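Local coordinates for protein cytochrome P450 (Zobellia galactanivorans, PDB 6G5O) that belongs to the cytochrome P450 family, carrying a haem (protoporphyrin IX containing Fe) in a pocket enclosed by a mainly helical fold, at residues E88-K92 / D189-V194; Y263-T268 / Q370-G374; T268-V274 / S289-W295. The contacts are given in a common frame with arbitrary orientation. Residues are numbered along the deposited sequence.

Contact 1. Residues E88-K92 / D189-V194; sequences EPWFK and DDMYSV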
loop_
_atom_site.group_PDB
_atom_site.type_symbol
_atom_site.label_atom_id
_atom_site.label_comp_id
_atom_site.label_asym_id
_atom_site.label_seq_id
_atom_site.Cartn_x
_atom_site.Cartn_y
_atom_site.Cartn_z
ATOM N N GLU A 88 12.192 -5.098 -11.130
ATOM C CA GLU A 88 12.642 -4.978 -9.762
ATOM C C GLU A 88 13.781 -3.968 -9.555
ATOM O O GLU A 88 13.786 -3.290 -8.525
ATOM C CB GLU A 88 12.984 -6.319 -9.128
ATOM C CG GLU A 88 12.921 -6.229 -7.594
ATOM C CD GLU A 88 12.767 -7.543 -6.872
ATOM O OE1 GLU A 88 12.534 -8.607 -7.513
ATOM O OE2 GLU A 88 12.908 -7.486 -5.629
ATOM N N PRO A 89 14.750 -3.885 -10.484
ATOM C CA PRO A 89 15.784 -2.872 -10.254
ATOM C C PRO A 89 15.246 -1.455 -10.313
ATOM O O PRO A 89 15.719 -0.605 -9.560
ATOM C CB PRO A 89 16.814 -3.131 -11.352
ATOM C CG PRO A 89 16.585 -4.576 -11.787
ATOM C CD PRO A 89 15.108 -4.832 -11.558
ATOM N N TRP A 90 14.231 -1.210 -11.142
ATOM C CA TRP A 90 13.612 0.106 -11.199
ATOM C C TRP A 90 13.050 0.490 -9.821
ATOM O O TRP A 90 13.298 1.580 -9.330
ATOM C CB TRP A 90 12.541 0.197 -12.279
ATOM C CG TRP A 90 12.042 1.566 -12.443
ATOM C CD1 TRP A 90 10.862 2.087 -11.955
ATOM C CD2 TRP A 90 12.710 2.636 -13.108
ATOM N NE1 TRP A 90 10.754 3.429 -12.303
ATOM C CE2 TRP A 90 11.880 3.789 -12.997
ATOM C CE3 TRP A 90 13.917 2.738 -13.802
ATOM C CZ2 TRP A 90 12.226 5.004 -13.548
ATOM C CZ3 TRP A 90 14.268 3.955 -14.343
ATOM C CH2 TRP A 90 13.427 5.078 -14.207
ATOM N N PHE A 91 12.336 -0.443 -9.200
ATOM C CA PHE A 91 11.686 -0.217 -7.903
ATOM C C PHE A 91 12.658 -0.164 -6.698
ATOM O O PHE A 91 12.298 0.337 -5.668
ATOM C CB PHE A 91 10.619 -1.273 -7.635
ATOM C CG PHE A 91 9.310 -1.026 -8.338
ATOM C CD1 PHE A 91 8.372 -0.217 -7.770
ATOM C CD2 PHE A 91 9.018 -1.642 -9.552
ATOM C CE1 PHE A 91 7.162 0.018 -8.402
ATOM C CE2 PHE A 91 7.827 -1.414 -10.190
ATOM C CZ PHE A 91 6.877 -0.597 -9.616
ATOM N N LYS A 92 13.885 -0.638 -6.879
ATOM C CA LYS A 92 14.916 -0.571 -5.849
ATOM C C LYS A 92 15.644 0.790 -5.858
ATOM O O LYS A 92 16.390 1.072 -4.922
ATOM C CB LYS A 92 15.945 -1.716 -6.002
ATOM C CG LYS A 92 16.121 -2.637 -4.804
ATOM C CD LYS A 92 15.106 -3.764 -4.691
ATOM N N ASP A 189 13.879 9.086 -20.261
ATOM C CA ASP A 189 14.456 8.458 -19.064
ATOM C C ASP A 189 13.411 8.040 -18.044
ATOM O O ASP A 189 13.768 7.495 -17.003
ATOM C CB ASP A 189 15.397 9.461 -18.368
ATOM C CG ASP A 189 16.771 9.500 -18.994
ATOM O OD1 ASP A 189 16.932 9.105 -20.179
ATOM O OD2 ASP A 189 17.716 9.901 -18.272
ATOM N N ASP A 190 12.143 8.327 -18.327
ATOM C CA ASP A 190 11.044 8.066 -17.417
ATOM C C ASP A 190 10.657 6.584 -17.454
ATOM O O ASP A 190 11.111 5.857 -18.334
ATOM C CB ASP A 190 9.850 8.999 -17.731
ATOM C CG ASP A 190 9.173 8.704 -19.090
ATOM O OD1 ASP A 190 9.611 7.801 -19.851
ATOM O OD2 ASP A 190 8.147 9.369 -19.363
ATOM N N MET A 191 9.862 6.139 -16.485
ATOM C CA MET A 191 9.576 4.724 -16.337
ATOM C C MET A 191 8.934 4.093 -17.608
ATOM O O MET A 191 9.227 2.943 -17.962
ATOM C CB MET A 191 8.670 4.500 -15.122
ATOM C CG MET A 191 8.547 3.068 -14.624
ATOM S SD MET A 191 7.415 2.984 -13.208
ATOM C CE MET A 191 7.339 1.209 -12.924
ATOM N N TYR A 192 8.047 4.844 -18.250
ATOM C CA TYR A 192 7.394 4.430 -19.502
ATOM C C TYR A 192 8.424 4.042 -20.560
ATOM O O TYR A 192 8.359 2.962 -21.165
ATOM C CB TYR A 192 6.565 5.561 -20.051
ATOM C CG TYR A 192 5.499 6.079 -19.099
ATOM C CD1 TYR A 192 4.279 5.432 -18.978
ATOM C CD2 TYR A 192 5.712 7.248 -18.362
ATOM C CE1 TYR A 192 3.318 5.897 -18.134
ATOM C CE2 TYR A 192 4.751 7.744 -17.495
ATOM C CZ TYR A 192 3.569 7.068 -17.380
ATOM O OH TYR A 192 2.596 7.561 -16.559
ATOM N N SER A 193 9.399 4.920 -20.737
ATOM C CA SER A 193 10.446 4.735 -21.741
ATOM C C SER A 193 11.331 3.567 -21.439
ATOM O O SER A 193 11.629 2.775 -22.324
ATOM C CB SER A 193 11.300 5.998 -21.849
ATOM O OG SER A 193 10.504 7.025 -22.394
ATOM N N VAL A 194 11.744 3.456 -20.181
ATOM C CA VAL A 194 12.508 2.320 -19.732
ATOM C C VAL A 194 11.767 0.987 -19.931
ATOM O O VAL A 194 12.381 0.010 -20.277
ATOM C CB VAL A 194 12.884 2.434 -18.241
ATOM C CG1 VAL A 194 13.580 1.163 -17.766
ATOM C CG2 VAL A 194 13.814 3.631 -18.025
#
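This is a helix-to-helix junction at the edge of the haem pocket, where the C-terminal part of helix 79-92 meets the start of the short helix 191-196. Trp90 is the main intruder: its CA-to-CB bond points toward the opposite segment, and the indole reaches it with CH2 3.7 Å from Asp189 O and CZ3 3.7 Å from Val194 CG2. Met191, fully extended (t, t, t), runs back along the indole, so that Trp90 NE1 sits a tight 3.2 Å from Met191 CG. Met191 SD lies 4.3 Å from the centroid of the Trp90 five-membered ring, an oblique Met-aromatic contact. At the tip, Met191 CE reaches Phe91 CZ at 3.8 Å, and Phe91 in turn borders the haem.

No hydrogen bond joins the two segments; Trp90 NE1 makes a weak hydrogen bond to Leu138 O instead. The polar work is local to the second helix. Asp190 is its N-cap, with OD1 accepting from Ser193 N at 3.0 Å and from Ser193 OG at 2.8 Å, which fixes the first turn that presents Met191 and Val194. Helix 207-220 adds Met214 beside Met191 and Thr217 beside Phe91. By sequence and topology the two elements correspond to helices C and H of the P450 fold, meeting here beside helix I.

Contact 2. Residues Y263-T268 / Q370-G374; sequences YFSPLT and QRKVG. With HEM (protoporphyrin IX containing Fe), chain C.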
loop_
_atom_site.group_PDB
_atom_site.type_symbol
_atom_site.label_atom_id
_atom_site.label_comp_id
_atom_site.label_asym_id
_atom_site.label_seq_id
_atom_site.Cartn_x
_atom_site.Cartn_y
_atom_site.Cartn_z
ATOM N N TYR A 263 0.535 -2.551 12.065
ATOM C CA TYR A 263 -0.596 -2.139 12.812
ATOM C C TYR A 263 -1.610 -1.490 11.900
ATOM O O TYR A 263 -2.780 -1.833 11.973
ATOM C CB TYR A 263 -0.212 -1.168 13.922
ATOM C CG TYR A 263 -1.398 -0.699 14.730
ATOM C CD1 TYR A 263 -1.930 -1.482 15.734
ATOM C CD2 TYR A 263 -1.948 0.563 14.520
ATOM C CE1 TYR A 263 -3.014 -1.034 16.495
ATOM C CE2 TYR A 263 -3.018 1.032 15.270
ATOM C CZ TYR A 263 -3.557 0.216 16.249
ATOM O OH TYR A 263 -4.630 0.651 16.984
ATOM N N PHE A 264 -1.191 -0.554 11.051
ATOM C CA PHE A 264 -2.152 0.074 10.121
ATOM C C PHE A 264 -2.609 -0.799 8.954
ATOM O O PHE A 264 -3.732 -0.668 8.496
ATOM C CB PHE A 264 -1.619 1.358 9.590
ATOM C CG PHE A 264 -1.348 2.375 10.651
ATOM C CD1 PHE A 264 -2.281 2.653 11.626
ATOM C CD2 PHE A 264 -0.191 3.103 10.632
ATOM C CE1 PHE A 264 -2.043 3.604 12.599
ATOM C CE2 PHE A 264 0.037 4.057 11.612
ATOM C CZ PHE A 264 -0.865 4.281 12.599
ATOM N N SER A 265 -1.749 -1.701 8.505
ATOM C CA SER A 265 -2.059 -2.625 7.383
ATOM C C SER A 265 -2.917 -1.986 6.302
ATOM O O SER A 265 -4.005 -2.437 6.011
ATOM C CB SER A 265 -2.667 -3.932 7.906
ATOM O OG SER A 265 -1.695 -4.758 8.572
ATOM N N PRO A 266 -2.390 -0.928 5.673
ATOM C CA PRO A 266 -3.151 -0.090 4.752
ATOM C C PRO A 266 -3.748 -0.813 3.560
ATOM O O PRO A 266 -4.771 -0.352 3.044
ATOM C CB PRO A 266 -2.140 0.965 4.325
ATOM C CG PRO A 266 -1.039 0.887 5.319
ATOM C CD PRO A 266 -0.971 -0.536 5.699
ATOM N N LEU A 267 -3.177 -1.937 3.147
ATOM C CA LEU A 267 -3.908 -2.841 2.248
ATOM C C LEU A 267 -4.486 -3.986 3.070
ATOM O O LEU A 267 -3.780 -4.910 3.492
ATOM C CB LEU A 267 -3.034 -3.383 1.108
ATOM C CG LEU A 267 -3.744 -4.211 0.010
ATOM C CD1 LEU A 267 -4.888 -3.449 -0.612
ATOM C CD2 LEU A 267 -2.785 -4.568 -1.100
ATOM N N THR A 268 -5.793 -3.934 3.257
ATOM C CA THR A 268 -6.485 -4.817 4.180
ATOM C C THR A 268 -6.408 -6.253 3.776
ATOM O O THR A 268 -6.113 -7.131 4.597
ATOM C CB THR A 268 -7.962 -4.374 4.340
ATOM O OG1 THR A 268 -7.992 -3.076 4.942
ATOM C CG2 THR A 268 -8.720 -5.314 5.229
ATOM N N GLN A 370 -16.457 -4.394 9.817
ATOM C CA GLN A 370 -16.404 -2.991 9.517
ATOM C C GLN A 370 -15.033 -2.555 10.024
ATOM O O GLN A 370 -14.746 -2.654 11.221
ATOM C CB GLN A 370 -17.552 -2.250 10.236
ATOM C CG GLN A 370 -18.963 -2.724 9.841
ATOM C CD GLN A 370 -19.333 -2.400 8.395
ATOM O OE1 GLN A 370 -19.420 -1.227 8.029
ATOM N NE2 GLN A 370 -19.553 -3.434 7.569
ATOM N N ARG A 371 -14.177 -2.099 9.108
ATOM C CA ARG A 371 -12.752 -1.904 9.410
ATOM C C ARG A 371 -12.284 -0.504 9.192
ATOM O O ARG A 371 -12.230 -0.040 8.068
ATOM C CB ARG A 371 -11.875 -2.820 8.546
ATOM C CG ARG A 371 -10.473 -2.931 9.153
ATOM C CD ARG A 371 -9.305 -2.963 8.207
ATOM N NE ARG A 371 -8.075 -2.866 9.002
ATOM C CZ ARG A 371 -6.891 -2.526 8.520
ATOM N NH1 ARG A 371 -6.727 -2.263 7.213
ATOM N NH2 ARG A 371 -5.872 -2.449 9.347
ATOM N N LYS A 372 -11.891 0.170 10.255
ATOM C CA LYS A 372 -11.267 1.452 10.097
ATOM C C LYS A 372 -9.905 1.297 9.421
ATOM O O LYS A 372 -9.006 0.633 9.970
ATOM C CB LYS A 372 -11.093 2.106 11.445
ATOM C CG LYS A 372 -10.446 3.480 11.388
ATOM C CD LYS A 372 -10.495 4.107 12.788
ATOM C CE LYS A 372 -9.773 5.446 12.895
ATOM N NZ LYS A 372 -9.692 5.966 14.285
ATOM N N VAL A 373 -9.763 1.902 8.232
ATOM C CA VAL A 373 -8.500 1.897 7.483
ATOM C C VAL A 373 -7.773 3.213 7.595
ATOM O O VAL A 373 -6.585 3.276 7.307
ATOM C CB VAL A 373 -8.687 1.525 5.983
ATOM C CG1 VAL A 373 -9.373 2.653 5.204
ATOM C CG2 VAL A 373 -7.331 1.161 5.324
ATOM N N GLY A 374 -8.463 4.251 8.073
ATOM C CA GLY A 374 -7.914 5.590 8.175
ATOM C C GLY A 374 -9.006 6.651 8.287
ATOM O O GLY A 374 -10.028 6.442 8.948
HETATM C CHA HEM C . 1.915 -5.722 -3.962
HETATM C CHB HEM C . 0.870 -3.457 0.174
HETATM C CHC HEM C . 2.763 0.624 -1.545
HETATM C CHD HEM C . 3.232 -1.440 -5.838
HETATM C C1A HEM C . 1.491 -5.456 -2.679
HETATM C C2A HEM C . 0.906 -6.412 -1.799
HETATM C C3A HEM C . 0.638 -5.774 -0.670
HETATM C C4A HEM C . 1.017 -4.419 -0.801
HETATM C CMA HEM C . 0.034 -6.424 0.531
HETATM C CAA HEM C . 0.665 -7.905 -2.021
HETATM C CBA HEM C . -0.533 -8.101 -2.937
HETATM C CGA HEM C . -0.742 -9.563 -3.263
HETATM O O1A HEM C . -1.367 -9.861 -4.276
HETATM O O2A HEM C . -0.294 -10.488 -2.561
HETATM C C1B HEM C . 1.298 -2.150 0.059
HETATM C C2B HEM C . 1.291 -1.267 1.159
HETATM C C3B HEM C . 1.807 -0.082 0.689
HETATM C C4B HEM C . 2.143 -0.332 -0.749
HETATM C CMB HEM C . 0.762 -1.559 2.530
HETATM C CAB HEM C . 2.106 1.199 1.325
HETATM C CBB HEM C . 2.094 1.435 2.622
HETATM C C1C HEM C . 3.069 0.436 -2.867
HETATM C C2C HEM C . 3.501 1.432 -3.742
HETATM C C3C HEM C . 3.584 0.862 -4.988
HETATM C C4C HEM C . 3.220 -0.500 -4.832
HETATM C CMC HEM C . 3.826 2.851 -3.399
HETATM C CAC HEM C . 4.029 1.481 -6.244
HETATM C CBC HEM C . 4.415 2.738 -6.440
HETATM C C1D HEM C . 2.958 -2.801 -5.629
HETATM C C2D HEM C . 3.106 -3.797 -6.706
HETATM C C3D HEM C . 2.767 -4.993 -6.198
HETATM C C4D HEM C . 2.356 -4.713 -4.818
HETATM C CMD HEM C . 3.609 -3.496 -8.076
HETATM C CAD HEM C . 2.769 -6.324 -6.929
HETATM C CBD HEM C . 4.006 -7.206 -6.697
HETATM C CGD HEM C . 3.926 -8.490 -7.545
HETATM O O1D HEM C . 2.825 -8.847 -8.094
HETATM O O2D HEM C . 4.942 -9.243 -7.738
HETATM N NA HEM C . 1.509 -4.215 -2.063
HETATM N NB HEM C . 1.790 -1.565 -1.034
HETATM N NC HEM C . 2.870 -0.723 -3.528
HETATM N ND HEM C . 2.520 -3.410 -4.539
HETATM FE FE HEM C . 2.177 -2.554 -2.863
HETATM O O HOH W 1 -4.137 2.116 7.029
HETATM O O HOH W 2 0.013 -2.078 -3.256
#
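Arg371 reaches out from strand 369-384 and spends its guanidinium on the turn after helix 253-264. Arg371 NH2 donates to Phe264 O at 2.9 Å, while Arg371 NH1 donates both to Ser265 O at 3.0 Å and to Thr268 OG1 at 2.7 Å. All three acceptors lie near the guanidinium plane, at its edge. Thr268 OG1 is also hydrogen-bonded to Glu364 on the adjacent strand 351-366. Water 1 adds a bridge, donating to Phe264 O at 3.2 Å and to Val373 O at 2.7 Å.

The turn is sharp: Ser265 leaves the helix with positive phi (36°), and its OG bonds back to Arg262 O. Arg262 is, by sequence, the arginine of the ExxR motif of the P450 K helix; Arg371 therefore holds the chain just after that helix, where it turns toward the haem. Packing is lighter. Val373 CG2 rests 3.7 Å from Pro266 O, and Ser265 CB is 3.8 Å from Arg371 NH2. Pro266 and Leu267 direct their CA-to-CB bonds away from the strand; on the haem side, Pro266 CD comes within 3.8 Å of HEM CMB and Leu267 CD2 within 3.7 Å of HEM C3A. On this face water 2 binds HEM FE (2.2 Å).

Contact 3. Residues T268-V274 / S289-W295; sequences TQMGRVV and SRISLCW. With HEM (protoporphyrin IX containing Fe), chain C.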
loop_
_atom_site.group_PDB
_atom_site.type_symbol
_atom_site.label_atom_id
_atom_site.label_comp_id
_atom_site.label_asym_id
_atom_site.label_seq_id
_atom_site.Cartn_x
_atom_site.Cartn_y
_atom_site.Cartn_z
ATOM N N THR A 268 -5.793 -3.934 3.257
ATOM C CA THR A 268 -6.485 -4.817 4.180
ATOM C C THR A 268 -6.408 -6.253 3.776
ATOM O O THR A 268 -6.113 -7.131 4.597
ATOM C CB THR A 268 -7.962 -4.374 4.340
ATOM O OG1 THR A 268 -7.992 -3.076 4.942
ATOM C CG2 THR A 268 -8.720 -5.314 5.229
ATOM N N GLN A 269 -6.598 -6.509 2.496
ATOM C CA GLN A 269 -6.713 -7.898 2.014
ATOM C C GLN A 269 -6.565 -7.933 0.511
ATOM O O GLN A 269 -6.650 -6.923 -0.147
ATOM C CB GLN A 269 -8.083 -8.517 2.396
ATOM C CG GLN A 269 -9.283 -7.817 1.757
ATOM C CD GLN A 269 -10.643 -8.457 2.070
ATOM O OE1 GLN A 269 -10.736 -9.574 2.597
ATOM N NE2 GLN A 269 -11.709 -7.742 1.717
ATOM N N MET A 270 -6.337 -9.116 -0.005
ATOM C CA MET A 270 -6.253 -9.311 -1.425
ATOM C C MET A 270 -6.745 -10.704 -1.772
ATOM O O MET A 270 -6.447 -11.672 -1.079
ATOM C CB MET A 270 -4.810 -9.131 -1.920
ATOM C CG MET A 270 -4.708 -9.085 -3.453
ATOM S SD MET A 270 -5.776 -7.834 -4.234
ATOM C CE MET A 270 -5.053 -6.311 -3.593
ATOM N N GLY A 271 -7.483 -10.817 -2.862
ATOM C CA GLY A 271 -8.016 -12.102 -3.222
ATOM C C GLY A 271 -7.054 -13.003 -3.937
ATOM O O GLY A 271 -6.010 -12.559 -4.427
ATOM N N ARG A 272 -7.446 -14.279 -4.002
ATOM C CA ARG A 272 -6.903 -15.273 -4.910
ATOM C C ARG A 272 -8.097 -16.117 -5.442
ATOM O O ARG A 272 -9.187 -16.126 -4.850
ATOM C CB ARG A 272 -5.946 -16.191 -4.176
ATOM C CG ARG A 272 -4.731 -15.528 -3.556
ATOM C CD ARG A 272 -3.689 -15.204 -4.613
ATOM N NE ARG A 272 -2.383 -14.788 -4.075
ATOM C CZ ARG A 272 -2.053 -13.529 -3.766
ATOM N NH1 ARG A 272 -2.934 -12.528 -3.859
ATOM N NH2 ARG A 272 -0.822 -13.273 -3.331
ATOM N N VAL A 273 -7.880 -16.842 -6.529
ATOM C CA VAL A 273 -8.894 -17.747 -7.075
ATOM C C VAL A 273 -8.480 -19.188 -6.784
ATOM O O VAL A 273 -7.350 -19.595 -7.081
ATOM C CB VAL A 273 -9.072 -17.505 -8.595
ATOM C CG1 VAL A 273 -9.702 -18.715 -9.306
ATOM C CG2 VAL A 273 -9.878 -16.230 -8.805
ATOM N N VAL A 274 -9.398 -19.950 -6.204
ATOM C CA VAL A 274 -9.130 -21.363 -5.836
ATOM C C VAL A 274 -9.206 -22.248 -7.100
ATOM O O VAL A 274 -10.120 -22.110 -7.886
ATOM C CB VAL A 274 -10.150 -21.865 -4.780
ATOM C CG1 VAL A 274 -9.805 -23.280 -4.345
ATOM C CG2 VAL A 274 -10.200 -20.937 -3.572
ATOM N N SER A 289 -14.028 -20.594 -6.680
ATOM C CA SER A 289 -14.453 -19.526 -5.761
ATOM C C SER A 289 -13.218 -18.677 -5.392
ATOM O O SER A 289 -12.105 -18.971 -5.802
ATOM C CB SER A 289 -15.097 -20.111 -4.508
ATOM O OG SER A 289 -14.156 -20.827 -3.717
ATOM N N ARG A 290 -13.434 -17.624 -4.622
ATOM C CA ARG A 290 -12.361 -16.737 -4.186
ATOM C C ARG A 290 -12.058 -16.876 -2.695
ATOM O O ARG A 290 -12.980 -17.016 -1.886
ATOM C CB ARG A 290 -12.775 -15.286 -4.452
ATOM C CG ARG A 290 -12.929 -14.971 -5.925
ATOM C CD ARG A 290 -12.790 -13.494 -6.171
ATOM N NE ARG A 290 -13.915 -12.735 -5.649
ATOM C CZ ARG A 290 -13.940 -11.409 -5.543
ATOM N NH1 ARG A 290 -12.874 -10.685 -5.882
ATOM N NH2 ARG A 290 -15.025 -10.793 -5.077
ATOM N N ILE A 291 -10.776 -16.832 -2.329
ATOM C CA ILE A 291 -10.413 -16.604 -0.930
ATOM C C ILE A 291 -9.799 -15.231 -0.849
ATOM O O ILE A 291 -9.546 -14.621 -1.888
ATOM C CB ILE A 291 -9.473 -17.673 -0.353
ATOM C CG1 ILE A 291 -8.147 -17.755 -1.100
ATOM C CG2 ILE A 291 -10.131 -19.027 -0.367
ATOM C CD1 ILE A 291 -7.036 -17.031 -0.391
ATOM N N SER A 292 -9.626 -14.719 0.366
ATOM C CA SER A 292 -8.849 -13.515 0.570
ATOM C C SER A 292 -7.740 -13.772 1.608
ATOM O O SER A 292 -7.904 -14.548 2.539
ATOM C CB SER A 292 -9.711 -12.304 0.919
ATOM O OG SER A 292 -9.874 -12.079 2.304
ATOM N N LEU A 293 -6.592 -13.153 1.372
ATOM C CA LEU A 293 -5.479 -13.125 2.305
ATOM C C LEU A 293 -5.646 -11.840 3.097
ATOM O O LEU A 293 -5.403 -10.774 2.577
ATOM C CB LEU A 293 -4.189 -13.135 1.531
ATOM C CG LEU A 293 -4.051 -14.284 0.539
ATOM C CD1 LEU A 293 -2.849 -14.194 -0.383
ATOM C CD2 LEU A 293 -3.986 -15.579 1.306
ATOM N N CYS A 294 -6.167 -11.927 4.315
ATOM C CA CYS A 294 -6.493 -10.722 5.041
ATOM C C CYS A 294 -5.265 -10.345 5.885
ATOM O O CYS A 294 -5.140 -10.736 7.048
ATOM C CB CYS A 294 -7.767 -10.917 5.871
ATOM S SG CYS A 294 -8.271 -9.461 6.799
ATOM N N TRP A 295 -4.394 -9.557 5.278
ATOM C CA TRP A 295 -3.157 -9.094 5.896
ATOM C C TRP A 295 -3.442 -8.374 7.219
ATOM O O TRP A 295 -2.705 -8.525 8.197
ATOM C CB TRP A 295 -2.385 -8.160 4.921
ATOM C CG TRP A 295 -2.373 -8.585 3.453
ATOM C CD1 TRP A 295 -3.029 -7.969 2.422
ATOM C CD2 TRP A 295 -1.671 -9.693 2.871
ATOM N NE1 TRP A 295 -2.780 -8.638 1.219
ATOM C CE2 TRP A 295 -1.953 -9.690 1.474
ATOM C CE3 TRP A 295 -0.833 -10.680 3.382
ATOM C CZ2 TRP A 295 -1.436 -10.637 0.598
ATOM C CZ3 TRP A 295 -0.300 -11.646 2.506
ATOM C CH2 TRP A 295 -0.611 -11.625 1.120
HETATM C CHA HEM C . 1.915 -5.722 -3.962
HETATM C CHB HEM C . 0.870 -3.457 0.174
HETATM C CHC HEM C . 2.763 0.624 -1.545
HETATM C CHD HEM C . 3.232 -1.440 -5.838
HETATM C C1A HEM C . 1.491 -5.456 -2.679
HETATM C C2A HEM C . 0.906 -6.412 -1.799
HETATM C C3A HEM C . 0.638 -5.774 -0.670
HETATM C C4A HEM C . 1.017 -4.419 -0.801
HETATM C CMA HEM C . 0.034 -6.424 0.531
HETATM C CAA HEM C . 0.665 -7.905 -2.021
HETATM C CBA HEM C . -0.533 -8.101 -2.937
HETATM C CGA HEM C . -0.742 -9.563 -3.263
HETATM O O1A HEM C . -1.367 -9.861 -4.276
HETATM O O2A HEM C . -0.294 -10.488 -2.561
HETATM C C1B HEM C . 1.298 -2.150 0.059
HETATM C C2B HEM C . 1.291 -1.267 1.159
HETATM C C3B HEM C . 1.807 -0.082 0.689
HETATM C C4B HEM C . 2.143 -0.332 -0.749
HETATM C CMB HEM C . 0.762 -1.559 2.530
HETATM C CAB HEM C . 2.106 1.199 1.325
HETATM C CBB HEM C . 2.094 1.435 2.622
HETATM C C1C HEM C . 3.069 0.436 -2.867
HETATM C C2C HEM C . 3.501 1.432 -3.742
HETATM C C3C HEM C . 3.584 0.862 -4.988
HETATM C C4C HEM C . 3.220 -0.500 -4.832
HETATM C CMC HEM C . 3.826 2.851 -3.399
HETATM C CAC HEM C . 4.029 1.481 -6.244
HETATM C CBC HEM C . 4.415 2.738 -6.440
HETATM C C1D HEM C . 2.958 -2.801 -5.629
HETATM C C2D HEM C . 3.106 -3.797 -6.706
HETATM C C3D HEM C . 2.767 -4.993 -6.198
HETATM C C4D HEM C . 2.356 -4.713 -4.818
HETATM C CMD HEM C . 3.609 -3.496 -8.076
HETATM C CAD HEM C . 2.769 -6.324 -6.929
HETATM C CBD HEM C . 4.006 -7.206 -6.697
HETATM C CGD HEM C . 3.926 -8.490 -7.545
HETATM O O1D HEM C . 2.825 -8.847 -8.094
HETATM O O2D HEM C . 4.942 -9.243 -7.738
HETATM N NA HEM C . 1.509 -4.215 -2.063
HETATM N NB HEM C . 1.790 -1.565 -1.034
HETATM N NC HEM C . 2.870 -0.723 -3.528
HETATM N ND HEM C . 2.520 -3.410 -4.539
HETATM FE FE HEM C . 2.177 -2.554 -2.863
HETATM O O HOH W 2 0.013 -2.078 -3.256
#
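Backbone pairing satisfies most donors and acceptors facing each other between these two antiparallel strands. At the hydrogen-bonded pair Met270/Leu293, Met270 N donates to Leu293 O at 3.2 Å and Leu293 N to Met270 O at 2.9 Å. At Arg272/Ile291 the matching bonds are Arg272 N to Ile291 O, 3.0 Å, and Ile291 N to Arg272 O, 3.1 Å. Val274 N adds one to Ser289 O at 2.9 Å. Between the Met270/Leu293 and Arg272/Ile291 pairs, the non-hydrogen-bonded pair Gly271/Ser292 closes to 4.1 Å between CA atoms, and Gly271 CA makes a CA-H...O contact of 3.2 Å with Ile291 O.

Both strands are interior members of the P450 β1 sheet: the outer edges bond onward, Val273 to Gln49 and Arg290 and Ser292 to Thr30. On the Ser292 face, Ser292 OG donates to Gln269 OE1 at 2.7 Å, while Arg290 forms a salt bridge with Asp24. On the other face Arg272 clasps a haem propionate: Arg272 NH1 donates to HEM O1A (3.1 Å) and NH2 to HEM O2A (2.9 Å), with NH1 also giving to Gly271 O (3.1 Å). Leu293 CD1 covers one face of the guanidinium, 3.5 Å from Arg272 CZ. Cys294 N-caps helix 295-298. Trp295 NE1 is buried without any partner, its ring facing HEM CMA.

How the contacts relate
Contacts 2 and 3 form one continuous buried block: they share Thr268, both touch the haem, and Leu267 O lies 3.3 Å from Trp295 CD1; helix 253-264 of contact 2 and strand 270-274 of contact 3 are successive elements, joined by the turn at 265-269. Contact 1 stands apart, about 29 Å from either by centres, more peripheral and only partly buried; it and contact 2 fall on opposite sides of the chain's centre. The chemistry follows the place. Contact 1 is apolar and sulfur-aromatic, between helices; contact 2 ties a turn to a second sheet chiefly through one arginine; contact 3 is backbone pairing, its own arginine spent on a propionate.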